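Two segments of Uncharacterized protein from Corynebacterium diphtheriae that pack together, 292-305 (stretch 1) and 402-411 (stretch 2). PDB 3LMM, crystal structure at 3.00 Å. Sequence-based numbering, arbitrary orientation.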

# COMPACT_ATOMS: atom_id res chain seq x y z
N PRO A 292 -25.23 -16.42 -0.81
CA PRO A 292 -24.16 -17.24 -0.22
C PRO A 292 -22.99 -16.37 0.22
O PRO A 292 -22.43 -15.62 -0.58
CB PRO A 292 -23.78 -18.15 -1.38
CG PRO A 292 -23.90 -17.22 -2.54
CD PRO A 292 -25.25 -16.58 -2.27
N VAL A 293 -22.61 -16.48 1.50
CA VAL A 293 -21.51 -15.69 2.08
C VAL A 293 -20.46 -16.58 2.76
O VAL A 293 -20.77 -17.30 3.71
CB VAL A 293 -22.05 -14.73 3.15
CG1 VAL A 293 -20.93 -13.96 3.77
CG2 VAL A 293 -23.09 -13.82 2.55
N PRO A 294 -19.19 -16.54 2.29
CA PRO A 294 -18.17 -17.39 2.93
C PRO A 294 -17.87 -17.07 4.41
O PRO A 294 -18.08 -15.95 4.87
CB PRO A 294 -16.95 -17.21 2.01
CG PRO A 294 -17.14 -15.85 1.43
CD PRO A 294 -18.63 -15.78 1.16
N GLU A 295 -17.39 -18.08 5.14
CA GLU A 295 -17.06 -17.94 6.56
C GLU A 295 -16.20 -16.72 6.79
O GLU A 295 -16.24 -16.11 7.84
CB GLU A 295 -16.30 -19.15 7.07
CG GLU A 295 -16.96 -20.48 6.82
CD GLU A 295 -16.94 -21.32 8.06
OE1 GLU A 295 -17.68 -20.95 9.01
OE2 GLU A 295 -16.20 -22.33 8.10
N ILE A 296 -15.34 -16.42 5.82
CA ILE A 296 -14.53 -15.22 5.91
C ILE A 296 -14.35 -14.68 4.50
O ILE A 296 -14.07 -15.42 3.57
CB ILE A 296 -13.15 -15.44 6.61
CG1 ILE A 296 -12.26 -16.36 5.80
CG2 ILE A 296 -13.36 -16.01 7.99
CD1 ILE A 296 -10.92 -16.60 6.51
N PRO A 297 -14.56 -13.37 4.33
CA PRO A 297 -14.43 -12.73 3.02
C PRO A 297 -13.22 -13.14 2.21
O PRO A 297 -12.08 -12.93 2.62
CB PRO A 297 -14.45 -11.25 3.35
CG PRO A 297 -14.01 -11.19 4.80
CD PRO A 297 -14.73 -12.36 5.39
N ARG A 298 -13.47 -13.73 1.05
CA ARG A 298 -12.42 -14.19 0.15
C ARG A 298 -11.22 -13.23 0.09
O ARG A 298 -10.07 -13.64 0.28
CB ARG A 298 -13.00 -14.39 -1.24
CG ARG A 298 -14.02 -15.51 -1.29
CD ARG A 298 -13.34 -16.84 -1.43
NE ARG A 298 -14.08 -17.94 -0.82
CZ ARG A 298 -15.24 -18.41 -1.26
NH1 ARG A 298 -15.83 -19.42 -0.63
NH2 ARG A 298 -15.81 -17.87 -2.33
N LEU A 299 -11.50 -11.95 -0.15
CA LEU A 299 -10.46 -10.93 -0.22
C LEU A 299 -9.55 -10.98 0.99
O LEU A 299 -8.33 -11.04 0.87
CB LEU A 299 -11.10 -9.55 -0.29
CG LEU A 299 -10.06 -8.44 -0.37
CD1 LEU A 299 -9.51 -8.38 -1.80
CD2 LEU A 299 -10.71 -7.13 0.01
N ALA A 300 -10.17 -10.93 2.17
CA ALA A 300 -9.42 -10.96 3.41
C ALA A 300 -8.43 -12.13 3.40
O ALA A 300 -7.27 -11.96 3.76
CB ALA A 300 -10.38 -11.08 4.58
N VAL A 301 -8.89 -13.31 2.98
CA VAL A 301 -8.02 -14.49 2.94
C VAL A 301 -6.86 -14.34 1.97
O VAL A 301 -5.70 -14.43 2.35
CB VAL A 301 -8.80 -15.76 2.55
CG1 VAL A 301 -7.88 -16.97 2.59
CG2 VAL A 301 -9.96 -15.95 3.49
N ARG A 302 -7.17 -14.12 0.70
CA ARG A 302 -6.12 -13.96 -0.30
C ARG A 302 -5.18 -12.81 0.09
O ARG A 302 -3.98 -12.88 -0.14
CB ARG A 302 -6.75 -13.71 -1.67
CG ARG A 302 -5.78 -13.61 -2.82
CD ARG A 302 -6.53 -13.51 -4.14
NE ARG A 302 -7.56 -12.47 -4.12
CZ ARG A 302 -8.85 -12.67 -3.84
NH1 ARG A 302 -9.28 -13.89 -3.56
NH2 ARG A 302 -9.71 -11.65 -3.85
N GLU A 303 -5.72 -11.76 0.70
CA GLU A 303 -4.87 -10.65 1.08
C GLU A 303 -3.84 -11.11 2.10
O GLU A 303 -2.66 -10.79 1.99
CB GLU A 303 -5.70 -9.50 1.64
CG GLU A 303 -5.03 -8.12 1.52
CD GLU A 303 -4.92 -7.61 0.08
OE1 GLU A 303 -5.97 -7.46 -0.60
OE2 GLU A 303 -3.78 -7.34 -0.39
N ALA A 304 -4.29 -11.88 3.10
CA ALA A 304 -3.43 -12.42 4.15
C ALA A 304 -2.40 -13.38 3.58
O ALA A 304 -1.27 -13.46 4.07
CB ALA A 304 -4.28 -13.14 5.19
N MSE A 305 -2.81 -14.10 2.54
CA MSE A 305 -1.97 -15.08 1.86
C MSE A 305 -0.83 -14.41 1.11
O MSE A 305 0.34 -14.67 1.37
CB MSE A 305 -2.79 -15.88 0.86
CG MSE A 305 -3.83 -16.79 1.48
SE MSE A 305 -3.07 -18.39 2.27
CE MSE A 305 -3.37 -19.62 0.79
N GLU A 402 2.30 -13.96 12.87
CA GLU A 402 1.05 -14.58 12.52
C GLU A 402 -0.11 -13.60 12.41
O GLU A 402 -0.27 -12.72 13.26
CB GLU A 402 0.70 -15.71 13.50
CG GLU A 402 0.22 -15.25 14.85
CD GLU A 402 -0.25 -16.39 15.74
OE1 GLU A 402 -0.88 -16.10 16.77
OE2 GLU A 402 0.01 -17.57 15.40
N THR A 403 -0.88 -13.75 11.34
CA THR A 403 -2.06 -12.93 11.11
C THR A 403 -3.24 -13.84 11.39
O THR A 403 -3.27 -14.98 10.94
CB THR A 403 -2.10 -12.43 9.65
OG1 THR A 403 -0.99 -11.54 9.40
CG2 THR A 403 -3.40 -11.69 9.36
N THR A 404 -4.19 -13.35 12.18
CA THR A 404 -5.36 -14.15 12.55
C THR A 404 -6.65 -13.47 12.08
O THR A 404 -6.91 -12.31 12.39
CB THR A 404 -5.45 -14.34 14.07
OG1 THR A 404 -4.32 -13.71 14.68
CG2 THR A 404 -5.48 -15.80 14.42
N LEU A 405 -7.45 -14.23 11.34
CA LEU A 405 -8.73 -13.75 10.83
C LEU A 405 -9.84 -14.56 11.45
O LEU A 405 -9.93 -15.75 11.20
CB LEU A 405 -8.79 -13.93 9.31
CG LEU A 405 -8.28 -12.76 8.50
CD1 LEU A 405 -6.89 -12.41 8.96
CD2 LEU A 405 -8.30 -13.11 7.04
N VAL A 406 -10.69 -13.92 12.25
CA VAL A 406 -11.81 -14.64 12.85
C VAL A 406 -13.13 -14.32 12.13
O VAL A 406 -13.65 -13.21 12.25
CB VAL A 406 -11.98 -14.31 14.35
CG1 VAL A 406 -13.33 -14.78 14.83
CG2 VAL A 406 -10.87 -14.96 15.16
N GLY A 407 -13.68 -15.29 11.40
CA GLY A 407 -14.92 -15.04 10.67
C GLY A 407 -16.19 -15.71 11.16
O GLY A 407 -16.50 -15.75 12.35
N GLY A 408 -16.96 -16.25 10.21
CA GLY A 408 -18.21 -16.90 10.56
C GLY A 408 -19.39 -16.19 9.92
O GLY A 408 -19.24 -15.45 8.95
N ARG A 409 -20.58 -16.41 10.46
CA ARG A 409 -21.76 -15.77 9.90
C ARG A 409 -21.70 -14.26 10.07
O ARG A 409 -21.21 -13.74 11.08
CB ARG A 409 -23.04 -16.30 10.56
CG ARG A 409 -23.56 -17.59 9.96
CD ARG A 409 -24.84 -18.04 10.62
NE ARG A 409 -25.42 -19.15 9.89
CZ ARG A 409 -26.09 -19.02 8.75
NH1 ARG A 409 -26.26 -17.81 8.22
NH2 ARG A 409 -26.56 -20.10 8.12
N PRO A 410 -22.19 -13.51 9.06
CA PRO A 410 -22.16 -12.06 9.17
C PRO A 410 -23.22 -11.59 10.17
O PRO A 410 -24.19 -12.30 10.45
CB PRO A 410 -22.44 -11.60 7.75
CG PRO A 410 -23.35 -12.68 7.22
CD PRO A 410 -22.73 -13.94 7.76
N VAL A 411 -23.01 -10.40 10.73
CA VAL A 411 -23.95 -9.82 11.68
C VAL A 411 -24.88 -8.88 10.90
O VAL A 411 -24.51 -7.76 10.54
CB VAL A 411 -23.20 -9.07 12.84
CG1 VAL A 411 -22.22 -8.06 12.27
CG2 VAL A 411 -24.20 -8.37 13.75

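Strand 402-406 runs nearly antiparallel to helix 298-305 (173° between their N-to-C directions), the two axes approaching to 10.0 Å, and the chain beyond the strand turns past the loop that leads into the helix. Along the strand the side chains alternate: Glu-402 and Thr-404 do not reach stretch 1, whereas Thr-403 and Leu-405 point toward it. Thr-403 touches lightly, its CG2 lying 4.5 Å from CB of Ala-304. Leu-405 has the largest area covered by the other stretch, and its CD2 meets a small apolar surface: CB of Ala-300 at 3.8 Å, CB of Ala-304 at 4.4 Å and CD1 of Ile-296 at 4.4 Å. Ala-300 and Ala-304 are one helical turn apart, so both methyl groups face the strand and the leucine packs against the pair. The same CD2 lies 3.6 Å from the backbone O of Ala-300, an atom already engaged by the helical hydrogen bond from Ala-304 N. Val-406 points away.

At Gly-407 the backbones close in. Its CA lies 3.2 Å from CG2 of Ile-296 and makes a CA-H...O contact of 3.3 Å with O of Glu-295; an ideal CB here would fall 1.9 Å from Ile-296 CG2 and 2.2 Å from Glu-295 O, clashing with both. Gly-408 N then donates the sole hydrogen bond between the stretches, to Glu-295 O, very short at 2.5 Å and almost straight at 178°. Gly-408 needs glycine for a different reason: at phi/psi 118/-160 a CB would jam against the preceding carbonyl O. Arg-409 points away and is hydrogen-bonded elsewhere in the structure. Pro-410 turns back toward stretch 1, where its CD makes a loose apolar contact with CG1 of Val-293 at 4.4 Å.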